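Local structure of penicillin-binding protein PbpB (Mycobacterium tuberculosis, 6KGH) at residues Gln392-Tyr397 / Arg508-Ile513; Asn220-Val225 / Met388-Met393. The protein builds cross-linked peptidoglycan from lipid intermediates during cell wall biogenesis, its penicillin-sensitive transpeptidase domain joining the peptide subunits. All coordinates share one frame; numbering follows the deposited sequence.

Both contacts lie in the core of the transpeptidase domain, their centres about 8 Å apart, and both use helix 390-401. Along the chain, strand residues Asn220-Val225 come first, Met388-Met393 and Gln392-Tyr397 then follow as overlapping pieces, running from just before the helix into its first turns, and Arg508-Ile513 closes the order. Strands 221-227 and 509-516 are antiparallel neighbours in one sheet, where Gly512 O probably accepts a hydrogen bond from Val224 N at 2.8 Å. Interaction 2 seats the first turn of the helix on one strand and interaction 1 seats the following residues on the next, so that sequence-distant parts of the domain share one helix-on-sheet layer.

Interaction 1: residues Gln392-Tyr397 / Arg508-Ile513; sequences QMTGMY and RYVIGI. With NA (sodium ion), chain E.
Thr394 lies against Gly512, whose lack of a side chain lets helix and strand come close: their CA atoms are 5.0 Å apart, and Thr394 OG1 comes within 3.4 Å of Gly512 CA. The hydroxyl is turned back beside its own backbone N (chi1 -47°) and is hydrogen-bonded to Leu390 O one turn earlier, so toward the strand it makes packing contacts. The same torsion sets CG2 anti to the backbone N, where it passes alongside Val510 CG1 at 3.8 Å, the two side chains running past each other in opposite directions. Val510 CG1 also lies 3.6 Å from Thr394 O and reaches the CB of Tyr397. Beyond CB the Tyr397 ring leads away from the strand, and its OH is hydrogen-bonded to Val270 O, next to Ser269, probably the acylated serine. Toward the Ile513 end of the strand segment, Met393 runs out extended and bends at its last torsion, bringing CE to 3.7 Å from Ile513 O and close to Gly512 CA. On another flank of the helix, Gln392 OE1 binds a sodium ion at 2.9 Å. The helix and strand segments run roughly antiparallel, their N-to-C directions 146° apart and their axes 7.7 Å apart at closest approach. Methyl groups and backbone make up most of this buried interface: the threonine hydroxyl is satisfied within its helix, so that cohesion between the segments probably rests on van der Waals contact.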
ATOM      1  N   GLN A 392       2.513  -3.585   2.914  1.00 23.94           N
ATOM      2  CA  GLN A 392       1.918  -4.007   4.181  1.00 28.09           C
ATOM      3  C   GLN A 392       0.761  -3.101   4.571  1.00 26.77           C
ATOM      4  O   GLN A 392      -0.282  -3.582   5.036  1.00 28.32           O
ATOM      5  CB  GLN A 392       2.965  -3.997   5.295  1.00 26.81           C
ATOM      6  CG  GLN A 392       4.043  -5.055   5.184  1.00 27.10           C
ATOM      7  CD  GLN A 392       5.065  -4.927   6.301  1.00 28.39           C
ATOM      8  OE1 GLN A 392       5.450  -3.819   6.668  1.00 29.43           O
ATOM      9  NE2 GLN A 392       5.477  -6.053   6.875  1.00 30.39           N
ATOM     10  N   MET A 393       0.948  -1.781   4.430  1.00 25.71           N
ATOM     11  CA  MET A 393      -0.112  -0.826   4.755  1.00 24.78           C
ATOM     12  C   MET A 393      -1.351  -1.104   3.923  1.00 26.42           C
ATOM     13  O   MET A 393      -2.468  -1.208   4.453  1.00 29.27           O
ATOM     14  CB  MET A 393       0.388   0.616   4.518  1.00 21.88           C
ATOM     15  CG  MET A 393      -0.644   1.708   4.856  1.00 27.46           C
ATOM     16  SD  MET A 393      -0.144   3.340   4.251  1.00 29.49           S
ATOM     17  CE  MET A 393      -0.970   3.432   2.689  1.00 22.68           C
ATOM     18  N   THR A 394      -1.168  -1.241   2.606  1.00 24.74           N
ATOM     19  CA  THR A 394      -2.297  -1.532   1.724  1.00 27.07           C
ATOM     20  C   THR A 394      -2.897  -2.906   2.012  1.00 27.06           C
ATOM     21  O   THR A 394      -4.118  -3.081   1.916  1.00 29.42           O
ATOM     22  CB  THR A 394      -1.843  -1.421   0.265  1.00 25.61           C
ATOM     23  OG1 THR A 394      -1.090  -0.210   0.113  1.00 26.66           O
ATOM     24  CG2 THR A 394      -3.027  -1.355  -0.681  1.00 26.20           C
ATOM     25  N   GLY A 395      -2.065  -3.881   2.384  1.00 31.10           N
ATOM     26  CA  GLY A 395      -2.577  -5.197   2.750  1.00 26.10           C
ATOM     27  C   GLY A 395      -3.495  -5.165   3.959  1.00 30.20           C
ATOM     28  O   GLY A 395      -4.452  -5.950   4.035  1.00 30.56           O
ATOM     29  N   MET A 396      -3.242  -4.245   4.901  1.00 29.09           N
ATOM     30  CA  MET A 396      -4.106  -4.093   6.071  1.00 27.74           C
ATOM     31  C   MET A 396      -5.513  -3.711   5.654  1.00 30.74           C
ATOM     32  O   MET A 396      -6.499  -4.285   6.136  1.00 30.15           O
ATOM     33  CB  MET A 396      -3.548  -3.032   7.029  1.00 30.99           C
ATOM     34  CG  MET A 396      -2.404  -3.477   7.905  1.00 34.83           C
ATOM     35  SD  MET A 396      -2.371  -2.575   9.475  1.00 34.40           S
ATOM     36  CE  MET A 396      -2.041  -0.879   8.970  1.00 29.78           C
ATOM     37  N   TYR A 397      -5.632  -2.726   4.763  1.00 27.64           N
ATOM     38  CA  TYR A 397      -6.958  -2.302   4.332  1.00 30.42           C
ATOM     39  C   TYR A 397      -7.631  -3.342   3.438  1.00 29.63           C
ATOM     40  O   TYR A 397      -8.872  -3.414   3.413  1.00 28.44           O
ATOM     41  CB  TYR A 397      -6.857  -0.930   3.666  1.00 27.81           C
ATOM     42  CG  TYR A 397      -6.625   0.139   4.710  1.00 28.58           C
ATOM     43  CD1 TYR A 397      -5.372   0.301   5.306  1.00 27.91           C
ATOM     44  CD2 TYR A 397      -7.677   0.961   5.146  1.00 28.33           C
ATOM     45  CE1 TYR A 397      -5.159   1.285   6.303  1.00 24.12           C
ATOM     46  CE2 TYR A 397      -7.483   1.928   6.135  1.00 28.59           C
ATOM     47  CZ  TYR A 397      -6.217   2.085   6.711  1.00 26.46           C
ATOM     48  OH  TYR A 397      -6.016   3.043   7.689  1.00 22.54           O
ATOM     49  N   ARG A 508     -13.970  -3.516  -4.400  1.00 30.76           N
ATOM     50  CA  ARG A 508     -13.287  -4.018  -5.593  1.00 32.01           C
ATOM     51  C   ARG A 508     -11.786  -3.760  -5.590  1.00 32.01           C
ATOM     52  O   ARG A 508     -10.997  -4.628  -5.996  1.00 30.42           O
ATOM     53  CB  ARG A 508     -13.890  -3.376  -6.851  1.00 34.58           C
ATOM     54  CG  ARG A 508     -15.380  -3.659  -7.073  1.00 44.09           C
ATOM     55  CD  ARG A 508     -15.952  -2.660  -8.102  1.00 49.33           C
ATOM     56  NE  ARG A 508     -17.406  -2.743  -8.280  1.00 50.48           N
ATOM     57  CZ  ARG A 508     -17.996  -3.362  -9.300  1.00 51.98           C
ATOM     58  NH1 ARG A 508     -17.261  -3.956 -10.232  1.00 51.12           N
ATOM     59  NH2 ARG A 508     -19.319  -3.378  -9.397  1.00 45.82           N
ATOM     60  N   TYR A 509     -11.373  -2.571  -5.180  1.00 27.24           N
ATOM     61  CA  TYR A 509      -9.983  -2.151  -5.264  1.00 32.80           C
ATOM     62  C   TYR A 509      -9.557  -1.568  -3.931  1.00 34.09           C
ATOM     63  O   TYR A 509     -10.333  -0.867  -3.273  1.00 30.56           O
ATOM     64  CB  TYR A 509      -9.777  -1.101  -6.352  1.00 32.59           C
ATOM     65  CG  TYR A 509     -10.161  -1.578  -7.730  1.00 33.43           C
ATOM     66  CD1 TYR A 509      -9.331  -2.434  -8.440  1.00 29.82           C
ATOM     67  CD2 TYR A 509     -11.342  -1.155  -8.330  1.00 33.16           C
ATOM     68  CE1 TYR A 509      -9.684  -2.874  -9.705  1.00 38.14           C
ATOM     69  CE2 TYR A 509     -11.696  -1.581  -9.596  1.00 33.77           C
ATOM     70  CZ  TYR A 509     -10.866  -2.441 -10.277  1.00 38.02           C
ATOM     71  OH  TYR A 509     -11.223  -2.866 -11.533  1.00 44.81           O
ATOM     72  N   VAL A 510      -8.316  -1.844  -3.548  1.00 29.41           N
ATOM     73  CA  VAL A 510      -7.714  -1.256  -2.364  1.00 28.63           C
ATOM     74  C   VAL A 510      -6.520  -0.441  -2.832  1.00 28.16           C
ATOM     75  O   VAL A 510      -5.685  -0.939  -3.595  1.00 29.43           O
ATOM     76  CB  VAL A 510      -7.289  -2.331  -1.351  1.00 29.19           C
ATOM     77  CG1 VAL A 510      -6.749  -1.683  -0.099  1.00 26.30           C
ATOM     78  CG2 VAL A 510      -8.465  -3.279  -1.059  1.00 29.51           C
ATOM     79  N   ILE A 511      -6.451   0.813  -2.404  1.00 25.86           N
ATOM     80  CA  ILE A 511      -5.452   1.738  -2.912  1.00 27.31           C
ATOM     81  C   ILE A 511      -4.686   2.310  -1.734  1.00 27.65           C
ATOM     82  O   ILE A 511      -5.292   2.860  -0.808  1.00 29.29           O
ATOM     83  CB  ILE A 511      -6.079   2.868  -3.741  1.00 22.86           C
ATOM     84  CG1 ILE A 511      -6.837   2.291  -4.931  1.00 27.00           C
ATOM     85  CG2 ILE A 511      -4.977   3.875  -4.192  1.00 26.56           C
ATOM     86  CD1 ILE A 511      -7.872   3.245  -5.535  1.00 31.77           C
ATOM     87  N   GLY A 512      -3.367   2.207  -1.788  1.00 25.83           N
ATOM     88  CA  GLY A 512      -2.498   2.796  -0.777  1.00 24.55           C
ATOM     89  C   GLY A 512      -1.470   3.717  -1.404  1.00 26.33           C
ATOM     90  O   GLY A 512      -0.846   3.371  -2.409  1.00 24.35           O
ATOM     91  N   ILE A 513      -1.273   4.870  -0.774  1.00 25.66           N
ATOM     92  CA  ILE A 513      -0.448   5.961  -1.287  1.00 26.73           C
ATOM     93  C   ILE A 513       0.455   6.447  -0.166  1.00 25.72           C
ATOM     94  O   ILE A 513       0.007   6.604   0.971  1.00 27.51           O
ATOM     95  CB  ILE A 513      -1.324   7.137  -1.785  1.00 26.72           C
ATOM     96  CG1 ILE A 513      -2.178   6.699  -2.983  1.00 30.00           C
ATOM     97  CG2 ILE A 513      -0.464   8.350  -2.127  1.00 31.36           C
ATOM     98  CD1 ILE A 513      -3.423   7.541  -3.183  1.00 28.68           C
TER
HETATM   99 NA    NA E 704       5.158  -3.973   9.506  1.00 37.85          NA

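Interaction 2: residues Asn220-Val225 / Met388-Met393; sequences NVSAVV and MTLLQM. With NA (sodium ion), chain E.
In the serine beta-lactamase-like fold of the transpeptidase domain, an antiparallel sheet is sandwiched between helices, and here the opening turn of helix 390-401 settles on strand 221-227 through Leu390. This leucine carries most of the contact. Its CG stands anti to the backbone N (chi1 -175°), which extends the side chain toward the strand, and CD2 is the branch that meets this strand, while CD1 packs on Gly512 of the neighbouring one. The CD2 methyl lies 3.4 Å from Ser222 OG, close to the backbone N of Ala223, and 3.8 Å from Val224 CG2, so three successive strand residues line its end on the side of the strand. Leu390 and Val224 pass side by side, pointing opposite ways, whereas Leu391 crosses Val224 at a slant, its CD1 reaching the other methyl, CG1, at 4.1 Å. The two branches of Val224 are thereby divided between consecutive leucines. Ala223 turns its methyl to the opposite face of the sheet, where it meets Val209 of helix 199-216, showing how alternate residues of one strand serve the two helical layers. At the helix start, Thr389 and Gln392 form a capping box that fixes the turn bearing both leucines. Gln392 N donates to Thr389 OG1 at 3.1 Å along a nearly straight line (169°). The return bond runs from Thr389 N to Gln392 OE1, 3.0 Å away, with the donor tilted 24° from the carbonyl plane.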
ATOM      1  N   ASN A 220       9.528  11.783  -2.813  1.00 34.62           N
ATOM      2  CA  ASN A 220       9.161  10.618  -3.611  1.00 32.14           C
ATOM      3  C   ASN A 220       7.710  10.282  -3.311  1.00 30.36           C
ATOM      4  O   ASN A 220       7.157  10.697  -2.292  1.00 30.19           O
ATOM      5  CB  ASN A 220      10.075   9.410  -3.352  1.00 34.24           C
ATOM      6  CG  ASN A 220      10.343   9.177  -1.885  1.00 39.38           C
ATOM      7  OD1 ASN A 220      11.355   9.639  -1.325  1.00 41.21           O
ATOM      8  ND2 ASN A 220       9.431   8.469  -1.241  1.00 34.24           N
ATOM      9  N   VAL A 221       7.083   9.569  -4.242  1.00 29.88           N
ATOM     10  CA  VAL A 221       5.685   9.172  -4.121  1.00 27.51           C
ATOM     11  C   VAL A 221       5.604   7.728  -4.592  1.00 29.81           C
ATOM     12  O   VAL A 221       6.349   7.310  -5.480  1.00 28.33           O
ATOM     13  CB  VAL A 221       4.737  10.091  -4.942  1.00 29.35           C
ATOM     14  CG1 VAL A 221       3.242   9.615  -4.865  1.00 26.91           C
ATOM     15  CG2 VAL A 221       4.850  11.562  -4.478  1.00 27.68           C
ATOM     16  N   SER A 222       4.710   6.956  -3.970  1.00 26.24           N
ATOM     17  CA  SER A 222       4.480   5.583  -4.379  1.00 24.23           C
ATOM     18  C   SER A 222       3.013   5.251  -4.142  1.00 29.21           C
ATOM     19  O   SER A 222       2.332   5.899  -3.345  1.00 26.27           O
ATOM     20  CB  SER A 222       5.398   4.609  -3.629  1.00 29.86           C
ATOM     21  OG  SER A 222       5.374   4.868  -2.238  1.00 31.25           O
ATOM     22  N   ALA A 223       2.533   4.238  -4.859  1.00 25.25           N
ATOM     23  CA  ALA A 223       1.145   3.814  -4.763  1.00 28.95           C
ATOM     24  C   ALA A 223       1.066   2.328  -5.090  1.00 28.32           C
ATOM     25  O   ALA A 223       1.860   1.802  -5.878  1.00 27.03           O
ATOM     26  CB  ALA A 223       0.212   4.631  -5.685  1.00 22.88           C
ATOM     27  N   VAL A 224       0.106   1.658  -4.457  1.00 26.60           N
ATOM     28  CA  VAL A 224      -0.171   0.237  -4.663  1.00 28.50           C
ATOM     29  C   VAL A 224      -1.672   0.084  -4.835  1.00 30.57           C
ATOM     30  O   VAL A 224      -2.451   0.671  -4.071  1.00 25.68           O
ATOM     31  CB  VAL A 224       0.318  -0.629  -3.482  1.00 28.98           C
ATOM     32  CG1 VAL A 224      -0.200  -2.074  -3.630  1.00 25.62           C
ATOM     33  CG2 VAL A 224       1.864  -0.626  -3.405  1.00 28.50           C
ATOM     34  N   VAL A 225      -2.079  -0.676  -5.844  1.00 26.26           N
ATOM     35  CA  VAL A 225      -3.476  -1.035  -6.032  1.00 27.89           C
ATOM     36  C   VAL A 225      -3.588  -2.556  -5.918  1.00 30.91           C
ATOM     37  O   VAL A 225      -2.946  -3.290  -6.682  1.00 29.74           O
ATOM     38  CB  VAL A 225      -4.024  -0.547  -7.385  1.00 26.82           C
ATOM     39  CG1 VAL A 225      -5.486  -0.973  -7.522  1.00 30.00           C
ATOM     40  CG2 VAL A 225      -3.884   1.006  -7.548  1.00 25.79           C
ATOM     41  N   MET A 388       6.281   0.118   8.542  1.00 27.31           N
ATOM     42  CA  MET A 388       5.695  -0.808   7.592  1.00 24.89           C
ATOM     43  C   MET A 388       5.985  -0.305   6.192  1.00 25.11           C
ATOM     44  O   MET A 388       6.206   0.889   5.977  1.00 26.50           O
ATOM     45  CB  MET A 388       4.171  -0.928   7.768  1.00 27.65           C
ATOM     46  CG  MET A 388       3.412   0.375   7.416  1.00 27.19           C
ATOM     47  SD  MET A 388       1.616   0.306   7.775  1.00 26.83           S
ATOM     48  CE  MET A 388       1.679   0.039   9.542  1.00 24.49           C
ATOM     49  N   THR A 389       5.943  -1.226   5.239  1.00 26.35           N
ATOM     50  CA  THR A 389       6.018  -0.869   3.836  1.00 24.56           C
ATOM     51  C   THR A 389       4.651  -0.416   3.336  1.00 25.76           C
ATOM     52  O   THR A 389       3.613  -0.651   3.967  1.00 26.88           O
ATOM     53  CB  THR A 389       6.512  -2.056   3.003  1.00 27.55           C
ATOM     54  OG1 THR A 389       5.553  -3.110   3.091  1.00 28.19           O
ATOM     55  CG2 THR A 389       7.869  -2.561   3.515  1.00 27.61           C
ATOM     56  N   LEU A 390       4.659   0.231   2.170  1.00 27.10           N
ATOM     57  CA  LEU A 390       3.403   0.597   1.523  1.00 23.08           C
ATOM     58  C   LEU A 390       2.552  -0.637   1.245  1.00 26.27           C
ATOM     59  O   LEU A 390       1.322  -0.586   1.331  1.00 24.98           O
ATOM     60  CB  LEU A 390       3.691   1.350   0.210  1.00 26.29           C
ATOM     61  CG  LEU A 390       2.438   1.897  -0.497  1.00 31.30           C
ATOM     62  CD1 LEU A 390       1.651   2.817   0.451  1.00 24.36           C
ATOM     63  CD2 LEU A 390       2.791   2.660  -1.782  1.00 28.49           C
ATOM     64  N   LEU A 391       3.189  -1.745   0.858  1.00 28.47           N
ATOM     65  CA  LEU A 391       2.438  -2.960   0.554  1.00 25.57           C
ATOM     66  C   LEU A 391       1.767  -3.519   1.805  1.00 26.40           C
ATOM     67  O   LEU A 391       0.584  -3.893   1.775  1.00 26.62           O
ATOM     68  CB  LEU A 391       3.366  -4.008  -0.075  1.00 27.45           C
ATOM     69  CG  LEU A 391       2.683  -5.324  -0.495  1.00 27.17           C
ATOM     70  CD1 LEU A 391       1.621  -5.107  -1.576  1.00 24.55           C
ATOM     71  CD2 LEU A 391       3.756  -6.276  -0.994  1.00 29.78           C
ATOM     72  N   GLN A 392       2.513  -3.585   2.914  1.00 23.94           N
ATOM     73  CA  GLN A 392       1.918  -4.007   4.181  1.00 28.09           C
ATOM     74  C   GLN A 392       0.761  -3.101   4.571  1.00 26.77           C
ATOM     75  O   GLN A 392      -0.282  -3.582   5.036  1.00 28.32           O
ATOM     76  CB  GLN A 392       2.965  -3.997   5.295  1.00 26.81           C
ATOM     77  CG  GLN A 392       4.043  -5.055   5.184  1.00 27.10           C
ATOM     78  CD  GLN A 392       5.065  -4.927   6.301  1.00 28.39           C
ATOM     79  OE1 GLN A 392       5.450  -3.819   6.668  1.00 29.43           O
ATOM     80  NE2 GLN A 392       5.477  -6.053   6.875  1.00 30.39           N
ATOM     81  N   MET A 393       0.948  -1.781   4.430  1.00 25.71           N
ATOM     82  CA  MET A 393      -0.112  -0.826   4.755  1.00 24.78           C
ATOM     83  C   MET A 393      -1.351  -1.104   3.923  1.00 26.42           C
ATOM     84  O   MET A 393      -2.468  -1.208   4.453  1.00 29.27           O
ATOM     85  CB  MET A 393       0.388   0.616   4.518  1.00 21.88           C
ATOM     86  CG  MET A 393      -0.644   1.708   4.856  1.00 27.46           C
ATOM     87  SD  MET A 393      -0.144   3.340   4.251  1.00 29.49           S
ATOM     88  CE  MET A 393      -0.970   3.432   2.689  1.00 22.68           C
TER
HETATM   89 NA    NA E 704       5.158  -3.973   9.506  1.00 37.85          NA